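Local coordinates for protein AimR transcriptional regulator (Bacillus phage phi3T, PDB 5ZVV) that activates transcription of the phage aimX locus as a homodimer and is switched off by the arbitrium peptide, thereby steering the lysis-lysogeny decision, at residues Thr38-Leu50 with Tyr68-Ser82. Residues are numbered along the deposited sequence; the frame is centred on the assembly and turned at random.
Sequences TPEKEMENLGGLL and YFLELDPNKKCARQS
The Q81 amide makes two hydrogen bonds to 45-46, one with the N45 side chain and one with the backbone N of L46. Q81 OE1 accepts from L46 N at 2.9 Å, and Q81 NE2 donates to N45 OD1 at 2.8 Å. The two amide planes stand 44° apart, and NE2 lies well above the N45 carbonyl plane. G47 N reaches OD1 from the opposite face, a nearly straight capping bond in the turn that leads into the helix. With CG anti to the backbone N (chi1 -169°), N45 turns its amide back to both donors.

Beside this polar pair, L46 fills the apolar centre. Its CD1 lies 3.6 Å from F69 CE1 and meets L72 CD1 tip to tip, while CD2 packs on C78 SG. Y68 is held on several sides: E40 CG makes a CH-pi contact over one ring face, 3.9 Å from the centroid, and M43 CG, of a selenomethionine, sits at the edge. L49 CD2 lies 3.4 Å from Y68 CZ.

Water bridges the segments further out. One molecule links T38 O to Y68 OH, and another links E40 O to D73 N. The E40 carboxylate itself pairs with K1, and F69 and S82 pack on helix 92-103.

The contact thus ties the linker between helices 29-36 and 47-56 to helices 61-69 and 77-88, in a family assigned to the TPR clan. Its chemistry implies a fixed Q81 amide, with both ends used, beside a leucine-aromatic core.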
ATOM      1  N   THR A  38     -47.499   6.573   9.135  1.00 33.70           N
ATOM      2  CA  THR A  38     -47.421   5.149   8.852  1.00 30.54           C
ATOM      3  C   THR A  38     -46.765   4.437  10.030  1.00 33.16           C
ATOM      4  O   THR A  38     -45.732   4.904  10.530  1.00 34.49           O
ATOM      5  CB  THR A  38     -46.618   4.901   7.575  1.00 33.89           C
ATOM      6  OG1 THR A  38     -47.151   5.694   6.505  1.00 33.93           O
ATOM      7  CG2 THR A  38     -46.671   3.429   7.190  1.00 31.54           C
ATOM      8  N   PRO A  39     -47.342   3.340  10.522  1.00 37.18           N
ATOM      9  CA  PRO A  39     -46.676   2.568  11.580  1.00 35.22           C
ATOM     10  C   PRO A  39     -45.259   2.191  11.170  1.00 33.54           C
ATOM     11  O   PRO A  39     -44.977   1.948   9.993  1.00 34.85           O
ATOM     12  CB  PRO A  39     -47.572   1.336  11.735  1.00 39.05           C
ATOM     13  CG  PRO A  39     -48.924   1.811  11.302  1.00 42.77           C
ATOM     14  CD  PRO A  39     -48.679   2.809  10.203  1.00 36.87           C
ATOM     15  N   GLU A  40     -44.358   2.161  12.157  1.00 29.64           N
ATOM     16  CA  GLU A  40     -42.942   1.966  11.860  1.00 31.05           C
ATOM     17  C   GLU A  40     -42.698   0.649  11.135  1.00 32.65           C
ATOM     18  O   GLU A  40     -41.904   0.591  10.188  1.00 35.44           O
ATOM     19  CB  GLU A  40     -42.120   2.027  13.148  1.00 29.45           C
ATOM     20  CG  GLU A  40     -42.067   3.400  13.798  1.00 35.64           C
ATOM     21  CD  GLU A  40     -43.165   3.617  14.822  1.00 36.88           C
ATOM     22  OE1 GLU A  40     -44.159   2.861  14.812  1.00 36.32           O
ATOM     23  OE2 GLU A  40     -43.028   4.546  15.645  1.00 46.35           O
ATOM     24  N   LYS A  41     -43.385  -0.416  11.552  1.00 33.93           N
ATOM     25  CA  LYS A  41     -43.203  -1.719  10.923  1.00 38.68           C
ATOM     26  C   LYS A  41     -43.689  -1.749   9.479  1.00 38.28           C
ATOM     27  O   LYS A  41     -43.295  -2.647   8.728  1.00 39.06           O
ATOM     28  CB  LYS A  41     -43.927  -2.798  11.730  1.00 36.44           C
ATOM     29  CG  LYS A  41     -43.382  -3.006  13.136  1.00 38.16           C
ATOM     30  CD  LYS A  41     -41.989  -3.622  13.106  1.00 42.58           C
ATOM     31  CE  LYS A  41     -41.511  -4.008  14.504  1.00 46.06           C
ATOM     32  NZ  LYS A  41     -41.350  -2.828  15.399  1.00 36.70           N
ATOM     33  N   GLU A  42     -44.526  -0.797   9.072  1.00 35.50           N
ATOM     34  CA  GLU A  42     -45.099  -0.782   7.732  1.00 42.84           C
ATOM     35  C   GLU A  42     -44.437   0.229   6.809  1.00 38.28           C
ATOM     36  O   GLU A  42     -44.859   0.362   5.655  1.00 42.12           O
ATOM     37  CB  GLU A  42     -46.602  -0.497   7.807  1.00 45.78           C
ATOM     38  CG  GLU A  42     -47.364  -1.489   8.656  1.00 48.50           C
ATOM     39  CD  GLU A  42     -48.698  -0.946   9.115  1.00 51.43           C
ATOM     40  OE1 GLU A  42     -49.336  -0.197   8.344  1.00 51.96           O
ATOM     41  OE2 GLU A  42     -49.100  -1.259  10.253  1.00 56.18           O
HETATM   42  N   MSE A  43     -43.424   0.944   7.283  1.00 41.13           N
HETATM   43  CA  MSE A  43     -42.712   1.890   6.437  1.00 39.17           C
HETATM   44  C   MSE A  43     -41.923   1.161   5.363  1.00 44.01           C
HETATM   45  O   MSE A  43     -41.257   0.165   5.636  1.00 46.48           O
HETATM   46  CB  MSE A  43     -41.787   2.769   7.277  1.00 38.07           C
HETATM   47  CG  MSE A  43     -42.481   3.981   7.848  1.00 39.10           C
HETATM   48 SE   MSE A  43     -42.994   5.217   6.431  1.00 55.58          SE
HETATM   49  CE  MSE A  43     -41.269   6.075   6.150  1.00 35.21           C
ATOM     50  N   GLU A  44     -42.004   1.661   4.134  1.00 37.85           N
ATOM     51  CA  GLU A  44     -41.346   0.997   3.018  1.00 46.43           C
ATOM     52  C   GLU A  44     -39.993   1.617   2.690  1.00 45.73           C
ATOM     53  O   GLU A  44     -39.045   0.893   2.369  1.00 44.67           O
ATOM     54  CB  GLU A  44     -42.262   1.031   1.789  1.00 45.01           C
ATOM     55  CG  GLU A  44     -41.763   0.230   0.597  1.00 57.34           C
ATOM     56  CD  GLU A  44     -42.842   0.017  -0.449  1.00 55.12           C
ATOM     57  OE1 GLU A  44     -44.036   0.060  -0.087  1.00 54.93           O
ATOM     58  OE2 GLU A  44     -42.497  -0.189  -1.631  1.00 58.43           O
ATOM     59  N   ASN A  45     -39.881   2.940   2.791  1.00 42.70           N
ATOM     60  CA  ASN A  45     -38.647   3.643   2.468  1.00 44.96           C
ATOM     61  C   ASN A  45     -38.495   4.818   3.423  1.00 38.73           C
ATOM     62  O   ASN A  45     -39.472   5.505   3.728  1.00 37.95           O
ATOM     63  CB  ASN A  45     -38.652   4.131   1.012  1.00 46.97           C
ATOM     64  CG  ASN A  45     -37.287   4.625   0.549  1.00 49.28           C
ATOM     65  OD1 ASN A  45     -36.442   5.023   1.352  1.00 51.17           O
ATOM     66  ND2 ASN A  45     -37.070   4.604  -0.760  1.00 52.51           N
ATOM     67  N   LEU A  46     -37.262   5.053   3.878  1.00 38.91           N
ATOM     68  CA  LEU A  46     -36.992   6.110   4.843  1.00 32.13           C
ATOM     69  C   LEU A  46     -36.675   7.456   4.205  1.00 31.44           C
ATOM     70  O   LEU A  46     -36.792   8.481   4.884  1.00 31.60           O
ATOM     71  CB  LEU A  46     -35.824   5.717   5.752  1.00 33.39           C
ATOM     72  CG  LEU A  46     -36.015   4.561   6.731  1.00 37.51           C
ATOM     73  CD1 LEU A  46     -34.728   4.329   7.506  1.00 30.61           C
ATOM     74  CD2 LEU A  46     -37.171   4.844   7.678  1.00 31.98           C
ATOM     75  N   GLY A  47     -36.278   7.477   2.933  1.00 32.13           N
ATOM     76  CA  GLY A  47     -35.767   8.676   2.289  1.00 30.30           C
ATOM     77  C   GLY A  47     -36.580   9.940   2.496  1.00 31.80           C
ATOM     78  O   GLY A  47     -36.072  10.935   3.032  1.00 35.93           O
ATOM     79  N   GLY A  48     -37.845   9.912   2.074  1.00 31.02           N
ATOM     80  CA  GLY A  48     -38.695  11.076   2.252  1.00 32.58           C
ATOM     81  C   GLY A  48     -38.886  11.440   3.710  1.00 32.55           C
ATOM     82  O   GLY A  48     -38.785  12.612   4.086  1.00 30.64           O
ATOM     83  N   LEU A  49     -39.151  10.438   4.554  1.00 30.43           N
ATOM     84  CA  LEU A  49     -39.306  10.700   5.980  1.00 28.86           C
ATOM     85  C   LEU A  49     -38.044  11.319   6.565  1.00 28.97           C
ATOM     86  O   LEU A  49     -38.123  12.255   7.367  1.00 28.36           O
ATOM     87  CB  LEU A  49     -39.657   9.418   6.728  1.00 28.84           C
ATOM     88  CG  LEU A  49     -39.788   9.618   8.241  1.00 26.88           C
ATOM     89  CD1 LEU A  49     -40.997  10.483   8.578  1.00 23.05           C
ATOM     90  CD2 LEU A  49     -39.865   8.290   8.954  1.00 27.05           C
ATOM     91  N   LEU A  50     -36.871  10.813   6.174  1.00 28.34           N
ATOM     92  CA  LEU A  50     -35.626  11.392   6.668  1.00 29.85           C
ATOM     93  C   LEU A  50     -35.483  12.839   6.219  1.00 29.16           C
ATOM     94  O   LEU A  50     -34.989  13.685   6.976  1.00 27.88           O
ATOM     95  CB  LEU A  50     -34.431  10.559   6.207  1.00 26.31           C
ATOM     96  CG  LEU A  50     -34.321   9.147   6.789  1.00 25.93           C
ATOM     97  CD1 LEU A  50     -33.105   8.427   6.233  1.00 23.17           C
ATOM     98  CD2 LEU A  50     -34.269   9.189   8.308  1.00 28.59           C
ATOM     99  N   TYR A  68     -36.984   6.061  16.608  1.00 27.13           N
ATOM    100  CA  TYR A  68     -37.799   5.610  15.484  1.00 26.26           C
ATOM    101  C   TYR A  68     -37.191   4.387  14.806  1.00 29.56           C
ATOM    102  O   TYR A  68     -37.901   3.426  14.487  1.00 24.98           O
ATOM    103  CB  TYR A  68     -37.967   6.755  14.486  1.00 30.00           C
ATOM    104  CG  TYR A  68     -38.908   6.465  13.342  1.00 31.54           C
ATOM    105  CD1 TYR A  68     -40.264   6.739  13.451  1.00 29.90           C
ATOM    106  CD2 TYR A  68     -38.439   5.932  12.147  1.00 28.90           C
ATOM    107  CE1 TYR A  68     -41.130   6.485  12.409  1.00 27.20           C
ATOM    108  CE2 TYR A  68     -39.297   5.671  11.099  1.00 26.57           C
ATOM    109  CZ  TYR A  68     -40.642   5.949  11.236  1.00 33.86           C
ATOM    110  OH  TYR A  68     -41.506   5.700  10.195  1.00 30.92           O
ATOM    111  N   PHE A  69     -35.874   4.405  14.583  1.00 25.39           N
ATOM    112  CA  PHE A  69     -35.225   3.328  13.839  1.00 27.87           C
ATOM    113  C   PHE A  69     -35.363   1.990  14.553  1.00 29.75           C
ATOM    114  O   PHE A  69     -35.497   0.944  13.907  1.00 22.04           O
ATOM    115  CB  PHE A  69     -33.748   3.654  13.619  1.00 26.10           C
ATOM    116  CG  PHE A  69     -33.498   4.665  12.535  1.00 24.67           C
ATOM    117  CD1 PHE A  69     -34.515   5.064  11.684  1.00 24.89           C
ATOM    118  CD2 PHE A  69     -32.233   5.207  12.359  1.00 26.13           C
ATOM    119  CE1 PHE A  69     -34.281   5.990  10.685  1.00 21.65           C
ATOM    120  CE2 PHE A  69     -31.993   6.132  11.359  1.00 25.03           C
ATOM    121  CZ  PHE A  69     -33.017   6.523  10.522  1.00 23.59           C
ATOM    122  N   LEU A  70     -35.326   2.000  15.888  1.00 28.59           N
ATOM    123  CA  LEU A  70     -35.418   0.761  16.648  1.00 29.22           C
ATOM    124  C   LEU A  70     -36.799   0.125  16.578  1.00 27.94           C
ATOM    125  O   LEU A  70     -36.960  -1.011  17.035  1.00 26.31           O
ATOM    126  CB  LEU A  70     -35.032   1.010  18.107  1.00 31.57           C
ATOM    127  CG  LEU A  70     -33.578   1.433  18.334  1.00 34.14           C
ATOM    128  CD1 LEU A  70     -33.311   1.657  19.814  1.00 30.58           C
ATOM    129  CD2 LEU A  70     -32.617   0.400  17.757  1.00 22.36           C
ATOM    130  N   GLU A  71     -37.789   0.817  16.013  1.00 29.14           N
ATOM    131  CA  GLU A  71     -39.121   0.261  15.834  1.00 31.10           C
ATOM    132  C   GLU A  71     -39.351  -0.311  14.441  1.00 31.80           C
ATOM    133  O   GLU A  71     -40.387  -0.944  14.219  1.00 37.16           O
ATOM    134  CB  GLU A  71     -40.186   1.326  16.129  1.00 34.28           C
ATOM    135  CG  GLU A  71     -40.179   1.826  17.569  1.00 41.98           C
ATOM    136  CD  GLU A  71     -40.375   0.710  18.582  1.00 41.21           C
ATOM    137  OE1 GLU A  71     -41.138  -0.236  18.295  1.00 44.29           O
ATOM    138  OE2 GLU A  71     -39.760   0.778  19.668  1.00 50.88           O
ATOM    139  N   LEU A  72     -38.422  -0.110  13.510  1.00 28.63           N
ATOM    140  CA  LEU A  72     -38.568  -0.650  12.167  1.00 32.85           C
ATOM    141  C   LEU A  72     -38.505  -2.176  12.188  1.00 29.86           C
ATOM    142  O   LEU A  72     -37.946  -2.793  13.099  1.00 31.04           O
ATOM    143  CB  LEU A  72     -37.478  -0.102  11.244  1.00 26.32           C
ATOM    144  CG  LEU A  72     -37.471   1.406  10.982  1.00 30.72           C
ATOM    145  CD1 LEU A  72     -36.197   1.806  10.262  1.00 27.14           C
ATOM    146  CD2 LEU A  72     -38.697   1.824  10.180  1.00 25.71           C
ATOM    147  N   ASP A  73     -39.096  -2.781  11.166  1.00 31.16           N
ATOM    148  CA  ASP A  73     -39.047  -4.230  11.011  1.00 29.35           C
ATOM    149  C   ASP A  73     -37.638  -4.644  10.609  1.00 29.21           C
ATOM    150  O   ASP A  73     -37.191  -4.289   9.510  1.00 27.75           O
ATOM    151  CB  ASP A  73     -40.063  -4.686   9.964  1.00 28.52           C
ATOM    152  CG  ASP A  73     -40.271  -6.198   9.956  1.00 30.40           C
ATOM    153  OD1 ASP A  73     -39.331  -6.947  10.290  1.00 26.17           O
ATOM    154  OD2 ASP A  73     -41.389  -6.638   9.602  1.00 32.43           O
ATOM    155  N   PRO A  74     -36.913  -5.395  11.441  1.00 26.23           N
ATOM    156  CA  PRO A  74     -35.522  -5.728  11.100  1.00 26.81           C
ATOM    157  C   PRO A  74     -35.384  -6.538   9.825  1.00 28.40           C
ATOM    158  O   PRO A  74     -34.284  -6.593   9.265  1.00 28.68           O
ATOM    159  CB  PRO A  74     -35.039  -6.526  12.321  1.00 25.81           C
ATOM    160  CG  PRO A  74     -36.012  -6.199  13.418  1.00 27.77           C
ATOM    161  CD  PRO A  74     -37.321  -5.971  12.733  1.00 26.26           C
ATOM    162  N   ASN A  75     -36.461  -7.157   9.347  1.00 27.67           N
ATOM    163  CA  ASN A  75     -36.407  -8.047   8.197  1.00 31.13           C
ATOM    164  C   ASN A  75     -36.555  -7.327   6.862  1.00 26.87           C
ATOM    165  O   ASN A  75     -36.490  -7.985   5.820  1.00 32.75           O
ATOM    166  CB  ASN A  75     -37.500  -9.117   8.308  1.00 31.06           C
ATOM    167  CG  ASN A  75     -37.366  -9.969   9.557  1.00 30.76           C
ATOM    168  OD1 ASN A  75     -36.297 -10.501   9.849  1.00 35.73           O
ATOM    169  ND2 ASN A  75     -38.458 -10.103  10.299  1.00 30.48           N
ATOM    170  N   LYS A  76     -36.745  -6.012   6.856  1.00 25.97           N
ATOM    171  CA  LYS A  76     -37.146  -5.294   5.651  1.00 28.05           C
ATOM    172  C   LYS A  76     -36.149  -4.185   5.312  1.00 27.79           C
ATOM    173  O   LYS A  76     -35.180  -3.937   6.034  1.00 26.70           O
ATOM    174  CB  LYS A  76     -38.564  -4.740   5.811  1.00 31.32           C
ATOM    175  CG  LYS A  76     -39.625  -5.829   5.904  1.00 30.79           C
ATOM    176  CD  LYS A  76     -41.024  -5.240   5.909  1.00 34.16           C
ATOM    177  CE  LYS A  76     -42.081  -6.311   5.675  1.00 40.52           C
ATOM    178  NZ  LYS A  76     -42.095  -7.334   6.755  1.00 48.52           N
ATOM    179  N   LYS A  77     -36.418  -3.511   4.188  1.00 26.29           N
ATOM    180  CA  LYS A  77     -35.465  -2.561   3.617  1.00 29.19           C
ATOM    181  C   LYS A  77     -35.260  -1.345   4.518  1.00 27.50           C
ATOM    182  O   LYS A  77     -34.144  -0.812   4.607  1.00 26.81           O
ATOM    183  CB  LYS A  77     -35.944  -2.130   2.230  1.00 27.87           C
ATOM    184  CG  LYS A  77     -35.466  -0.753   1.797  1.00 33.52           C
ATOM    185  CD  LYS A  77     -36.369  -0.158   0.725  1.00 40.55           C
ATOM    186  CE  LYS A  77     -36.062  -0.718  -0.652  1.00 39.19           C
ATOM    187  NZ  LYS A  77     -34.689  -0.345  -1.098  1.00 40.60           N
ATOM    188  N   CYS A  78     -36.320  -0.896   5.195  1.00 27.96           N
ATOM    189  CA  CYS A  78     -36.217   0.300   6.027  1.00 30.68           C
ATOM    190  C   CYS A  78     -35.147   0.156   7.102  1.00 21.22           C
ATOM    191  O   CYS A  78     -34.457   1.127   7.428  1.00 22.77           O
ATOM    192  CB  CYS A  78     -37.567   0.612   6.667  1.00 34.11           C
ATOM    193  SG  CYS A  78     -38.535   1.843   5.783  1.00 49.35           S
ATOM    194  N   ALA A  79     -34.991  -1.044   7.661  1.00 25.48           N
ATOM    195  CA  ALA A  79     -33.979  -1.243   8.695  1.00 23.65           C
ATOM    196  C   ALA A  79     -32.571  -1.149   8.118  1.00 22.57           C
ATOM    197  O   ALA A  79     -31.666  -0.599   8.760  1.00 21.34           O
ATOM    198  CB  ALA A  79     -34.192  -2.590   9.385  1.00 27.29           C
ATOM    199  N   ARG A  80     -32.365  -1.677   6.910  1.00 25.66           N
ATOM    200  CA  ARG A  80     -31.060  -1.579   6.259  1.00 23.21           C
ATOM    201  C   ARG A  80     -30.716  -0.128   5.942  1.00 21.09           C
ATOM    202  O   ARG A  80     -29.609   0.352   6.250  1.00 26.52           O
ATOM    203  CB  ARG A  80     -31.062  -2.435   4.992  1.00 25.89           C
ATOM    204  CG  ARG A  80     -31.675  -3.809   5.201  1.00 27.93           C
ATOM    205  CD  ARG A  80     -31.593  -4.690   3.961  1.00 27.93           C
ATOM    206  NE  ARG A  80     -32.441  -5.868   4.114  1.00 32.78           N
ATOM    207  CZ  ARG A  80     -33.554  -6.089   3.426  1.00 30.76           C
ATOM    208  NH1 ARG A  80     -33.950  -5.225   2.505  1.00 30.32           N
ATOM    209  NH2 ARG A  80     -34.265  -7.186   3.647  1.00 33.86           N
ATOM    210  N   GLN A  81     -31.660   0.592   5.328  1.00 19.71           N
ATOM    211  CA  GLN A  81     -31.490   2.030   5.154  1.00 21.55           C
ATOM    212  C   GLN A  81     -31.153   2.699   6.479  1.00 22.67           C
ATOM    213  O   GLN A  81     -30.281   3.576   6.538  1.00 25.70           O
ATOM    214  CB  GLN A  81     -32.758   2.642   4.555  1.00 21.38           C
ATOM    215  CG  GLN A  81     -33.072   2.174   3.149  1.00 26.44           C
ATOM    216  CD  GLN A  81     -34.360   2.766   2.607  1.00 29.21           C
ATOM    217  OE1 GLN A  81     -35.355   2.874   3.321  1.00 33.80           O
ATOM    218  NE2 GLN A  81     -34.343   3.158   1.339  1.00 31.83           N
ATOM    219  N   SER A  82     -31.814   2.275   7.558  1.00 21.63           N
ATOM    220  CA  SER A  82     -31.578   2.893   8.858  1.00 22.55           C
ATOM    221  C   SER A  82     -30.156   2.644   9.340  1.00 22.80           C
ATOM    222  O   SER A  82     -29.543   3.528   9.947  1.00 16.93           O
ATOM    223  CB  SER A  82     -32.590   2.380   9.883  1.00 21.27           C
ATOM    224  OG  SER A  82     -32.153   1.174  10.481  1.00 23.85           O
TER
HETATM  225  O   HOH W   1     -43.989   6.589  10.501  1.00 34.38           O
HETATM  226  O   HOH W   2     -40.298  -1.047   9.031  1.00 28.25           O
HETATM  227  O   HOH W   3     -39.093  -1.596   4.414  1.00 31.48           O